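Local coordinates for protein 5-cytosine DNA methyltransferase (Entamoeba histolytica, PDB 3QV2) that probably transfers a methyl group from S-adenosyl-L-methionine to C5 of cytosine in tRNA or DNA, as a Dnmt2-type member of the C5-methyltransferase family, at residues S25-S30 / Y320-L325; F38-I43 / K49-N54; P132-K135 / V139-E142; K237-T240 / G245-S248. All coordinates share one frame; numbering follows the deposited sequence.

Contact 1 (S25-S30 / Y320-L325); sequences SSYERS and YLFDDL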
loop_
_atom_site.group_PDB
_atom_site.type_symbol
_atom_site.label_atom_id
_atom_site.label_comp_id
_atom_site.label_asym_id
_atom_site.label_seq_id
_atom_site.Cartn_x
_atom_site.Cartn_y
_atom_site.Cartn_z
ATOM N N SER A 25 -4.884 7.569 4.611
ATOM C CA SER A 25 -4.615 8.577 3.593
ATOM C C SER A 25 -5.553 8.425 2.402
ATOM O O SER A 25 -6.098 9.407 1.899
ATOM C CB SER A 25 -3.163 8.480 3.121
ATOM O OG SER A 25 -2.263 8.703 4.191
ATOM N N SER A 26 -5.732 7.186 1.955
ATOM C CA SER A 26 -6.609 6.898 0.828
ATOM C C SER A 26 -8.028 7.398 1.079
ATOM O O SER A 26 -8.635 8.030 0.213
ATOM C CB SER A 26 -6.628 5.397 0.539
ATOM O OG SER A 26 -5.333 4.929 0.210
ATOM N N TYR A 27 -8.553 7.106 2.264
ATOM C CA TYR A 27 -9.894 7.541 2.634
ATOM C C TYR A 27 -9.986 9.061 2.672
ATOM O O TYR A 27 -10.941 9.647 2.164
ATOM C CB TYR A 27 -10.297 6.964 3.993
ATOM C CG TYR A 27 -11.691 7.360 4.431
ATOM C CD1 TYR A 27 -12.791 6.581 4.099
ATOM C CD2 TYR A 27 -11.908 8.516 5.171
ATOM C CE1 TYR A 27 -14.068 6.940 4.492
ATOM C CE2 TYR A 27 -13.181 8.884 5.567
ATOM C CZ TYR A 27 -14.256 8.092 5.227
ATOM O OH TYR A 27 -15.525 8.449 5.618
ATOM N N GLU A 28 -8.989 9.695 3.276
ATOM C CA GLU A 28 -9.006 11.142 3.465
ATOM C C GLU A 28 -8.904 11.920 2.154
ATOM O O GLU A 28 -9.414 13.035 2.051
ATOM C CB GLU A 28 -7.901 11.572 4.437
ATOM C CG GLU A 28 -8.115 11.101 5.869
ATOM C CD GLU A 28 -7.053 11.617 6.821
ATOM O OE1 GLU A 28 -6.082 12.241 6.345
ATOM O OE2 GLU A 28 -7.191 11.401 8.045
ATOM N N ARG A 29 -8.248 11.337 1.154
ATOM C CA ARG A 29 -8.104 12.010 -0.134
ATOM C C ARG A 29 -9.266 11.686 -1.068
ATOM O O ARG A 29 -9.457 12.351 -2.086
ATOM C CB ARG A 29 -6.770 11.657 -0.803
ATOM C CG ARG A 29 -6.701 10.247 -1.366
ATOM C CD ARG A 29 -5.540 10.090 -2.342
ATOM N NE ARG A 29 -5.704 10.952 -3.510
ATOM C CZ ARG A 29 -4.773 11.781 -3.970
ATOM N NH1 ARG A 29 -3.595 11.863 -3.366
ATOM N NH2 ARG A 29 -5.019 12.528 -5.038
ATOM N N SER A 30 -10.043 10.666 -0.718
ATOM C CA SER A 30 -11.185 10.267 -1.534
ATOM C C SER A 30 -12.312 11.293 -1.443
ATOM O O SER A 30 -12.233 12.248 -0.670
ATOM C CB SER A 30 -11.697 8.887 -1.117
ATOM O OG SER A 30 -12.421 8.955 0.098
ATOM N N TYR A 320 -16.203 3.309 -3.887
ATOM C CA TYR A 320 -17.126 2.270 -4.322
ATOM C C TYR A 320 -17.662 1.498 -3.121
ATOM O O TYR A 320 -18.873 1.332 -2.967
ATOM C CB TYR A 320 -16.433 1.319 -5.297
ATOM C CG TYR A 320 -17.293 0.164 -5.755
ATOM C CD1 TYR A 320 -18.383 0.373 -6.589
ATOM C CD2 TYR A 320 -17.007 -1.137 -5.364
ATOM C CE1 TYR A 320 -19.171 -0.681 -7.012
ATOM C CE2 TYR A 320 -17.787 -2.197 -5.784
ATOM C CZ TYR A 320 -18.867 -1.963 -6.609
ATOM O OH TYR A 320 -19.646 -3.017 -7.030
ATOM N N LEU A 321 -16.748 1.033 -2.274
ATOM C CA LEU A 321 -17.102 0.291 -1.067
ATOM C C LEU A 321 -18.143 1.014 -0.216
ATOM O O LEU A 321 -19.014 0.383 0.380
ATOM C CB LEU A 321 -15.849 0.027 -0.227
ATOM C CG LEU A 321 -16.062 -0.564 1.170
ATOM C CD1 LEU A 321 -16.680 -1.950 1.085
ATOM C CD2 LEU A 321 -14.750 -0.608 1.936
ATOM N N PHE A 322 -18.047 2.339 -0.162
ATOM C CA PHE A 322 -18.927 3.139 0.686
ATOM C C PHE A 322 -20.074 3.800 -0.078
ATOM O O PHE A 322 -20.734 4.697 0.447
ATOM C CB PHE A 322 -18.125 4.217 1.421
ATOM C CG PHE A 322 -17.250 3.685 2.518
ATOM C CD1 PHE A 322 -17.749 3.521 3.799
ATOM C CD2 PHE A 322 -15.924 3.361 2.275
ATOM C CE1 PHE A 322 -16.948 3.037 4.814
ATOM C CE2 PHE A 322 -15.118 2.878 3.288
ATOM C CZ PHE A 322 -15.631 2.715 4.560
ATOM N N ASP A 323 -20.320 3.359 -1.308
ATOM C CA ASP A 323 -21.341 3.992 -2.139
ATOM C C ASP A 323 -22.760 3.692 -1.655
ATOM O O ASP A 323 -23.738 4.139 -2.253
ATOM C CB ASP A 323 -21.171 3.604 -3.612
ATOM C CG ASP A 323 -21.757 2.244 -3.936
ATOM O OD1 ASP A 323 -22.014 1.457 -3.004
ATOM O OD2 ASP A 323 -21.953 1.962 -5.137
ATOM N N ASP A 324 -22.865 2.935 -0.568
ATOM C CA ASP A 324 -24.161 2.640 0.031
ATOM C C ASP A 324 -24.505 3.670 1.105
ATOM O O ASP A 324 -25.575 3.613 1.711
ATOM C CB ASP A 324 -24.177 1.228 0.626
ATOM C CG ASP A 324 -23.175 1.055 1.752
ATOM O OD1 ASP A 324 -22.137 1.746 1.738
ATOM O OD2 ASP A 324 -23.423 0.225 2.653
ATOM N N LEU A 325 -23.594 4.614 1.328
ATOM C CA LEU A 325 -23.772 5.629 2.365
ATOM C C LEU A 325 -24.282 6.960 1.811
ATOM O O LEU A 325 -24.480 7.915 2.564
ATOM C CB LEU A 325 -22.465 5.851 3.135
ATOM C CG LEU A 325 -21.940 4.706 4.005
ATOM C CD1 LEU A 325 -20.796 5.192 4.881
ATOM C CD2 LEU A 325 -23.050 4.106 4.855
#
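An edge-to-face (T-shaped) aromatic pair, Y27 against F322, joins the first helix of the Rossmann-like methyltransferase fold to the chain just beyond its last helix. Y27 sits near the C-terminal end of helix 22-29, and F322 is the first residue past helix 311-321 to leave helical backbone angles. The tyrosine presents its edge: CE1 of Y27 comes to 4.4 Å from CE2 of F322, over one face of the phenylalanine ring. The ring planes stand at 75° to each other and the centroids are 5.8 Å apart. This ring pair is the whole of the contact between the two segments, which bury only 66 Å² together. With CG swung anti to the backbone N (chi1 -179°), the Y27 ring extends off its helix across the 10.2 Å between CA of Y27 and CA of F322. Its hydroxyl is taken up by the backbone O of I34, which ties down the far end of a buried ring.

The chain turns at both helix ends. On one side S30 folds back on the helix end, where its OG gives a hydrogen bond to O of Y27 (2.6 Å) and its own N reaches the same oxygen from the same face. On the other, a type I turn from F322 to L325 is closed by N of L325 bonding to O of F322. Around the pair, V11 of strand 11-16 and F81 of strand 79-82 touch both rings, so the contact lies against the central sheet, with I32 from the loop after helix 22-29 packing on both as well.

Contact 2 (F38-I43 / K49-N54); sequences FIPFDI and KIYSKN. With SAH (S-adenosyl-L-homocysteine), chain B.
CB and CG of P40 press on one face of the Y51 ring, the side chains crossing at about a right angle. The Y51 side chain runs outward from helix 45-55, its CB leading toward the strand and CG anti to the backbone N (chi1 -170°), which drops the ring onto the proline. CD2 approaches CG of P40 more loosely, and CE2 closes to 3.4 Å from that same P40 CG, the tightest point; on the other edge CE1 meets CB of P40 at 3.9 Å. CZ lies about equally near both proline carbons. This is a CH-pi contact, CB of P40 standing over the face but displaced toward the rim, 4.0 Å from the Y51 centroid and 26° off the normal. At the tip, OH of Y51 lies 3.7 Å from both CB and CG of P40, then 3.9 Å from CB of F38; its polar partners are E15 and R24.

Strand 36-41 edges the central sheet, with helix 45-55 next; in class I methyltransferases the acidic residue at or just after the end of this second strand holds the cofactor ribose. D42 does so here with both oxygens: O2' of SAH donates to OD1 of D42 (2.7 Å), O3' of SAH to OD2 of D42 (3.0 Å). N of G19 and N of N44 also bond this carboxylate. Beside it, CG2 of I43 packs on the adenine, 3.6 Å from N1 of SAH.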
loop_
_atom_site.group_PDB
_atom_site.type_symbol
_atom_site.label_atom_id
_atom_site.label_comp_id
_atom_site.label_asym_id
_atom_site.label_seq_id
_atom_site.Cartn_x
_atom_site.Cartn_y
_atom_site.Cartn_z
ATOM N N PHE A 38 -9.953 7.143 13.189
ATOM C CA PHE A 38 -9.082 6.006 12.916
ATOM C C PHE A 38 -8.355 5.520 14.169
ATOM O O PHE A 38 -7.797 6.317 14.922
ATOM C CB PHE A 38 -8.063 6.365 11.832
ATOM C CG PHE A 38 -8.677 6.656 10.489
ATOM C CD1 PHE A 38 -8.809 5.654 9.541
ATOM C CD2 PHE A 38 -9.117 7.930 10.172
ATOM C CE1 PHE A 38 -9.372 5.918 8.306
ATOM C CE2 PHE A 38 -9.681 8.201 8.940
ATOM C CZ PHE A 38 -9.808 7.194 8.005
ATOM N N ILE A 39 -8.375 4.209 14.386
ATOM C CA ILE A 39 -7.616 3.590 15.470
ATOM C C ILE A 39 -6.632 2.578 14.894
ATOM O O ILE A 39 -6.992 1.432 14.628
ATOM C CB ILE A 39 -8.524 2.887 16.498
ATOM C CG1 ILE A 39 -9.402 3.908 17.229
ATOM C CG2 ILE A 39 -7.688 2.119 17.506
ATOM C CD1 ILE A 39 -10.576 4.410 16.417
ATOM N N PRO A 40 -5.380 3.010 14.695
ATOM C CA PRO A 40 -4.328 2.213 14.056
ATOM C C PRO A 40 -3.706 1.175 14.986
ATOM O O PRO A 40 -3.439 1.469 16.151
ATOM C CB PRO A 40 -3.284 3.268 13.684
ATOM C CG PRO A 40 -3.447 4.321 14.718
ATOM C CD PRO A 40 -4.913 4.361 15.047
ATOM N N PHE A 41 -3.486 -0.028 14.464
ATOM C CA PHE A 41 -2.790 -1.085 15.192
ATOM C C PHE A 41 -1.581 -1.553 14.390
ATOM O O PHE A 41 -1.712 -1.939 13.227
ATOM C CB PHE A 41 -3.720 -2.276 15.444
ATOM C CG PHE A 41 -4.674 -2.079 16.589
ATOM C CD1 PHE A 41 -4.424 -2.658 17.824
ATOM C CD2 PHE A 41 -5.825 -1.329 16.429
ATOM C CE1 PHE A 41 -5.303 -2.485 18.876
ATOM C CE2 PHE A 41 -6.706 -1.150 17.478
ATOM C CZ PHE A 41 -6.445 -1.729 18.703
ATOM N N ASP A 42 -0.406 -1.517 15.010
ATOM C CA ASP A 42 0.808 -2.011 14.371
ATOM C C ASP A 42 1.941 -2.115 15.388
ATOM O O ASP A 42 2.054 -1.287 16.293
ATOM C CB ASP A 42 1.210 -1.111 13.200
ATOM C CG ASP A 42 2.136 -1.808 12.219
ATOM O OD1 ASP A 42 3.126 -2.421 12.666
ATOM O OD2 ASP A 42 1.865 -1.750 11.001
ATOM N N ILE A 43 2.773 -3.141 15.239
ATOM C CA ILE A 43 3.853 -3.400 16.185
ATOM C C ILE A 43 5.193 -2.842 15.712
ATOM O O ILE A 43 6.180 -2.878 16.447
ATOM C CB ILE A 43 4.007 -4.908 16.448
ATOM C CG1 ILE A 43 4.362 -5.639 15.152
ATOM C CG2 ILE A 43 2.732 -5.473 17.048
ATOM C CD1 ILE A 43 4.516 -7.137 15.315
ATOM N N LYS A 49 6.105 5.538 14.311
ATOM C CA LYS A 49 6.678 6.869 14.480
ATOM C C LYS A 49 6.298 7.793 13.329
ATOM O O LYS A 49 6.012 8.971 13.539
ATOM C CB LYS A 49 8.199 6.793 14.638
ATOM C CG LYS A 49 8.661 6.796 16.089
ATOM C CD LYS A 49 9.707 5.726 16.354
ATOM C CE LYS A 49 10.957 5.941 15.519
ATOM N NZ LYS A 49 11.999 4.921 15.821
ATOM N N ILE A 50 6.292 7.252 12.115
ATOM C CA ILE A 50 5.871 8.015 10.949
ATOM C C ILE A 50 4.379 8.322 11.026
ATOM O O ILE A 50 3.952 9.450 10.777
ATOM C CB ILE A 50 6.172 7.261 9.641
ATOM C CG1 ILE A 50 7.683 7.056 9.479
ATOM C CG2 ILE A 50 5.592 8.012 8.452
ATOM C CD1 ILE A 50 8.067 6.361 8.194
ATOM N N TYR A 51 3.591 7.312 11.383
ATOM C CA TYR A 51 2.148 7.476 11.516
ATOM C C TYR A 51 1.821 8.571 12.524
ATOM O O TYR A 51 1.084 9.507 12.219
ATOM C CB TYR A 51 1.497 6.159 11.942
ATOM C CG TYR A 51 -0.014 6.175 11.874
ATOM C CD1 TYR A 51 -0.686 5.585 10.811
ATOM C CD2 TYR A 51 -0.767 6.785 12.868
ATOM C CE1 TYR A 51 -2.065 5.599 10.742
ATOM C CE2 TYR A 51 -2.147 6.805 12.807
ATOM C CZ TYR A 51 -2.791 6.210 11.742
ATOM O OH TYR A 51 -4.164 6.222 11.668
ATOM N N SER A 52 2.376 8.444 13.725
ATOM C CA SER A 52 2.130 9.402 14.796
ATOM C C SER A 52 2.607 10.804 14.421
ATOM O O SER A 52 1.958 11.796 14.748
ATOM C CB SER A 52 2.798 8.941 16.092
ATOM O OG SER A 52 2.211 7.741 16.570
ATOM N N LYS A 53 3.743 10.879 13.735
ATOM C CA LYS A 53 4.284 12.161 13.290
ATOM C C LYS A 53 3.308 12.900 12.379
ATOM O O LYS A 53 3.131 14.112 12.498
ATOM C CB LYS A 53 5.619 11.962 12.569
ATOM C CG LYS A 53 6.097 13.179 11.785
ATOM C CD LYS A 53 6.442 14.347 12.696
ATOM C CE LYS A 53 6.953 15.535 11.892
ATOM N NZ LYS A 53 7.397 16.658 12.763
ATOM N N ASN A 54 2.676 12.162 11.472
ATOM C CA ASN A 54 1.774 12.760 10.491
ATOM C C ASN A 54 0.329 12.908 10.971
ATOM O O ASN A 54 -0.355 13.865 10.609
ATOM C CB ASN A 54 1.812 11.971 9.180
ATOM C CG ASN A 54 3.136 12.111 8.454
ATOM O OD1 ASN A 54 3.345 13.063 7.703
ATOM N ND2 ASN A 54 4.039 11.163 8.675
HETATM N N SAH B . -0.675 -0.506 4.499
HETATM C CA SAH B . 0.283 0.043 5.439
HETATM C CB SAH B . 1.397 -0.954 5.726
HETATM C CG SAH B . 1.103 -2.430 5.611
HETATM S SD SAH B . 2.476 -3.570 5.871
HETATM C C SAH B . 0.830 1.338 4.894
HETATM O O SAH B . 1.986 1.722 5.230
HETATM O OXT SAH B . 0.122 2.046 4.099
HETATM C "C5'" SAH B . 2.040 -4.731 7.148
HETATM C "C4'" SAH B . 2.135 -4.287 8.562
HETATM O "O4'" SAH B . 1.512 -5.231 9.361
HETATM C "C3'" SAH B . 3.541 -4.232 8.968
HETATM O "O3'" SAH B . 3.913 -2.914 9.189
HETATM C "C2'" SAH B . 3.664 -4.993 10.184
HETATM O "O2'" SAH B . 4.327 -4.247 11.144
HETATM C "C1'" SAH B . 2.285 -5.258 10.602
HETATM N N9 SAH B . 2.184 -6.476 11.354
HETATM C C8 SAH B . 2.669 -7.698 11.096
HETATM N N7 SAH B . 2.298 -8.497 12.110
HETATM C C5 SAH B . 1.584 -7.766 12.999
HETATM C C6 SAH B . 0.963 -8.069 14.213
HETATM N N6 SAH B . 1.016 -9.405 14.754
HETATM N N1 SAH B . 0.318 -7.084 14.863
HETATM C C2 SAH B . 0.257 -5.836 14.379
HETATM N N3 SAH B . 0.843 -5.523 13.218
HETATM C C4 SAH B . 1.507 -6.460 12.517
#

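Contact 3 (P132-K135 / V139-E142); sequences PLFK and VFKE
F134 and F140 make an oblique pairing of rings, their planes at 47° and their centroids 5.4 Å apart. What sits over the F134 ring is the root of its partner: CB of F140 stands 3.9 Å from the centroid, 18° off the normal and displaced toward the rim, a CH-pi contact. CG of F140 is anti to the backbone N (chi1 178°), which carries its ring slanting past one side of F134 and brings CD2 of F140 to 3.6 Å from CE2 of F134. The two side chains cross at about a right angle. V139 takes the other side of the F134 ring rim, where its CG1 meets CE1 of F134 at 4.0 Å.

Backbone oxygens line the root and edge of F140. O of F134 packs 3.3 Å from CB of F140, and O of K135 lies near the ring plane, 3.8 Å from CD1 of F140. S137 ties the two segments through its OG, which bonds both to O of F134 and to N of F140.

Y89 and Y173 extend the aromatic group, each meeting one phenylalanine edge-to-face. Segment 132-135 comes directly after the ENV motif of C5-methyltransferases, at the end of strand 125-130, and leads into helix 138-149; the side chains of F134 and C86, the predicted catalytic cysteine, lie about 7 Å apart.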
loop_
_atom_site.group_PDB
_atom_site.type_symbol
_atom_site.label_atom_id
_atom_site.label_comp_id
_atom_site.label_asym_id
_atom_site.label_seq_id
_atom_site.Cartn_x
_atom_site.Cartn_y
_atom_site.Cartn_z
ATOM N N PRO A 132 -1.455 -9.868 -5.421
ATOM C CA PRO A 132 -2.329 -10.669 -6.285
ATOM C C PRO A 132 -2.499 -12.115 -5.816
ATOM O O PRO A 132 -3.624 -12.615 -5.785
ATOM C CB PRO A 132 -1.605 -10.631 -7.632
ATOM C CG PRO A 132 -0.926 -9.305 -7.630
ATOM C CD PRO A 132 -0.504 -9.060 -6.205
ATOM N N LEU A 133 -1.401 -12.773 -5.452
ATOM C CA LEU A 133 -1.448 -14.182 -5.065
ATOM C C LEU A 133 -2.294 -14.445 -3.821
ATOM O O LEU A 133 -2.703 -15.578 -3.571
ATOM C CB LEU A 133 -0.034 -14.740 -4.872
ATOM C CG LEU A 133 0.736 -15.041 -6.162
ATOM C CD1 LEU A 133 2.152 -15.502 -5.854
ATOM C CD2 LEU A 133 -0.008 -16.083 -6.979
ATOM N N PHE A 134 -2.552 -13.399 -3.043
ATOM C CA PHE A 134 -3.394 -13.528 -1.858
ATOM C C PHE A 134 -4.774 -14.040 -2.254
ATOM O O PHE A 134 -5.399 -14.806 -1.523
ATOM C CB PHE A 134 -3.517 -12.181 -1.145
ATOM C CG PHE A 134 -4.306 -12.236 0.132
ATOM C CD1 PHE A 134 -3.830 -12.939 1.226
ATOM C CD2 PHE A 134 -5.515 -11.570 0.245
ATOM C CE1 PHE A 134 -4.551 -12.987 2.404
ATOM C CE2 PHE A 134 -6.240 -11.613 1.421
ATOM C CZ PHE A 134 -5.757 -12.321 2.501
ATOM N N LYS A 135 -5.233 -13.614 -3.427
ATOM C CA LYS A 135 -6.530 -14.023 -3.951
ATOM C C LYS A 135 -6.655 -15.542 -4.056
ATOM O O LYS A 135 -7.749 -16.092 -3.930
ATOM C CB LYS A 135 -6.769 -13.380 -5.320
ATOM C CG LYS A 135 -8.029 -13.852 -6.029
ATOM C CD LYS A 135 -8.169 -13.193 -7.392
ATOM C CE LYS A 135 -9.376 -13.730 -8.141
ATOM N NZ LYS A 135 -10.636 -13.518 -7.377
ATOM N N VAL A 139 -5.469 -18.924 2.919
ATOM C CA VAL A 139 -5.821 -17.954 3.947
ATOM C C VAL A 139 -7.058 -17.158 3.553
ATOM O O VAL A 139 -8.018 -17.070 4.318
ATOM C CB VAL A 139 -4.665 -16.977 4.229
ATOM C CG1 VAL A 139 -5.143 -15.827 5.109
ATOM C CG2 VAL A 139 -3.493 -17.710 4.867
ATOM N N PHE A 140 -7.038 -16.576 2.359
ATOM C CA PHE A 140 -8.174 -15.786 1.898
ATOM C C PHE A 140 -9.382 -16.654 1.568
ATOM O O PHE A 140 -10.522 -16.233 1.759
ATOM C CB PHE A 140 -7.808 -14.922 0.691
ATOM C CG PHE A 140 -8.961 -14.121 0.160
ATOM C CD1 PHE A 140 -9.518 -14.412 -1.074
ATOM C CD2 PHE A 140 -9.502 -13.090 0.909
ATOM C CE1 PHE A 140 -10.583 -13.679 -1.558
ATOM C CE2 PHE A 140 -10.568 -12.355 0.433
ATOM C CZ PHE A 140 -11.108 -12.648 -0.803
ATOM N N LYS A 141 -9.133 -17.859 1.066
ATOM C CA LYS A 141 -10.215 -18.794 0.784
ATOM C C LYS A 141 -11.075 -18.968 2.029
ATOM O O LYS A 141 -12.303 -18.990 1.956
ATOM C CB LYS A 141 -9.665 -20.149 0.336
ATOM C CG LYS A 141 -10.739 -21.209 0.151
ATOM C CD LYS A 141 -10.135 -22.568 -0.158
ATOM C CE LYS A 141 -11.199 -23.656 -0.189
ATOM N NZ LYS A 141 -12.204 -23.432 -1.266
ATOM N N GLU A 142 -10.413 -19.081 3.176
ATOM C CA GLU A 142 -11.100 -19.239 4.451
ATOM C C GLU A 142 -11.758 -17.932 4.885
ATOM O O GLU A 142 -12.898 -17.928 5.349
ATOM C CB GLU A 142 -10.124 -19.729 5.522
ATOM C CG GLU A 142 -10.766 -20.056 6.859
ATOM C CD GLU A 142 -9.776 -20.645 7.846
ATOM O OE1 GLU A 142 -8.637 -20.953 7.435
ATOM O OE2 GLU A 142 -10.137 -20.801 9.030
#

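Contact 4 (K237-T240 / G245-S248); sequences KSYT and GTGS
The Y239 ring meets the 245-248 backbone with a row of carbonyl oxygens: O of G247 and O of S248 lie at its edge, near the ring plane, while O of T246 approaches obliquely. F235 and Y302 pair with it edge-to-face. The contact lies in the long connection between strands 224-226 and 249-251, apart from the Rossmann-like sheet, consistent with the smaller target-recognition domain of C5-methyltransferases.

CB and CG of Y239 lie beside O of T246, and CD1 comes to 3.2 Å from that oxygen. CE1 of Y239 has two carbonyls beside it, O of S248 at 3.3 Å and O of G247 at 3.6 Å. CG anti to the backbone N (chi1 -177°) sets the ring alongside the second segment. The backbone angles of G247 call for glycine.

T246 packs against the backbone at the root of Y239: its CB is 3.7 Å from CA of Y239, and its CG2 reaches across to CB of S238 at 4.2 Å. OG1 of T246 lies against CA and CD1 of Y239 and also bonds to O of I242. CB of S248 points away from 237-240, and its OG bonds to OD2 of D223 and N of C233.

The phenol hydroxyl accepts from N of F274, and OH of Y239 donates to O of S248 at 2.6 Å, with a C=O...O angle of 150° and the donor tilted 16° from the carbonyl plane.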
loop_
_atom_site.group_PDB
_atom_site.type_symbol
_atom_site.label_atom_id
_atom_site.label_comp_id
_atom_site.label_asym_id
_atom_site.label_seq_id
_atom_site.Cartn_x
_atom_site.Cartn_y
_atom_site.Cartn_z
ATOM N N LYS A 237 10.386 -2.789 -0.568
ATOM C CA LYS A 237 11.055 -2.509 0.696
ATOM C C LYS A 237 12.558 -2.247 0.567
ATOM O O LYS A 237 13.092 -1.343 1.210
ATOM C CB LYS A 237 10.810 -3.662 1.670
ATOM C CG LYS A 237 11.241 -3.394 3.099
ATOM C CD LYS A 237 10.800 -4.530 4.012
ATOM C CE LYS A 237 11.028 -4.198 5.479
ATOM N NZ LYS A 237 10.497 -5.270 6.372
ATOM N N SER A 238 13.235 -3.037 -0.261
ATOM C CA SER A 238 14.693 -2.986 -0.336
ATOM C C SER A 238 15.225 -2.057 -1.426
ATOM O O SER A 238 16.354 -2.220 -1.889
ATOM C CB SER A 238 15.263 -4.393 -0.535
ATOM O OG SER A 238 14.930 -5.236 0.556
ATOM N N TYR A 239 14.419 -1.082 -1.832
ATOM C CA TYR A 239 14.841 -0.144 -2.867
ATOM C C TYR A 239 16.114 0.578 -2.432
ATOM O O TYR A 239 16.244 0.967 -1.274
ATOM C CB TYR A 239 13.723 0.853 -3.179
ATOM C CG TYR A 239 14.042 1.828 -4.292
ATOM C CD1 TYR A 239 14.280 1.384 -5.588
ATOM C CD2 TYR A 239 14.082 3.195 -4.053
ATOM C CE1 TYR A 239 14.564 2.276 -6.608
ATOM C CE2 TYR A 239 14.366 4.092 -5.065
ATOM C CZ TYR A 239 14.605 3.628 -6.339
ATOM O OH TYR A 239 14.885 4.526 -7.345
ATOM N N THR A 240 17.045 0.738 -3.371
ATOM C CA THR A 240 18.364 1.332 -3.122
ATOM C C THR A 240 19.305 0.401 -2.358
ATOM O O THR A 240 20.447 0.760 -2.070
ATOM C CB THR A 240 18.294 2.706 -2.403
ATOM O OG1 THR A 240 18.029 2.520 -1.008
ATOM C CG2 THR A 240 17.222 3.587 -3.023
ATOM N N GLY A 245 14.179 -5.557 -9.242
ATOM C CA GLY A 245 12.820 -5.767 -8.771
ATOM C C GLY A 245 12.390 -4.952 -7.566
ATOM O O GLY A 245 11.369 -5.252 -6.946
ATOM N N THR A 246 13.154 -3.917 -7.232
ATOM C CA THR A 246 12.832 -3.093 -6.071
ATOM C C THR A 246 12.397 -1.686 -6.464
ATOM O O THR A 246 12.019 -0.885 -5.609
ATOM C CB THR A 246 14.013 -3.003 -5.091
ATOM O OG1 THR A 246 15.093 -2.287 -5.703
ATOM C CG2 THR A 246 14.481 -4.394 -4.699
ATOM N N GLY A 247 12.458 -1.387 -7.759
ATOM C CA GLY A 247 12.044 -0.090 -8.259
ATOM C C GLY A 247 12.946 0.451 -9.353
ATOM O O GLY A 247 14.113 0.073 -9.456
ATOM N N SER A 248 12.400 1.343 -10.174
ATOM C CA SER A 248 13.160 1.967 -11.248
ATOM C C SER A 248 14.061 3.070 -10.704
ATOM O O SER A 248 13.890 3.521 -9.572
ATOM C CB SER A 248 12.214 2.555 -12.298
ATOM O OG SER A 248 11.322 1.577 -12.802
#

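How the contacts relate
From the N terminus, helix 22-29 opens contact 1, which closes only when the chain arrives just past its last helix, so the other three contacts are nested inside that loop. Contact 2 comes first, a short loop from strand 36-41 into helix 45-55; contact 3 follows in the link between strand 125-130 and helix 138-149, and contact 4 in the long connection before strand 249-251. These three run in series, none crossing another. Contacts 1 and 2 touch directly, CD2 of Y27 lying 3.8 Å from CZ of F38, whereas contacts 3 and 4 touch none of the others. Contact 4 lies on the opposite side of the chain's centre from contact 1, their centres about 30 Å apart.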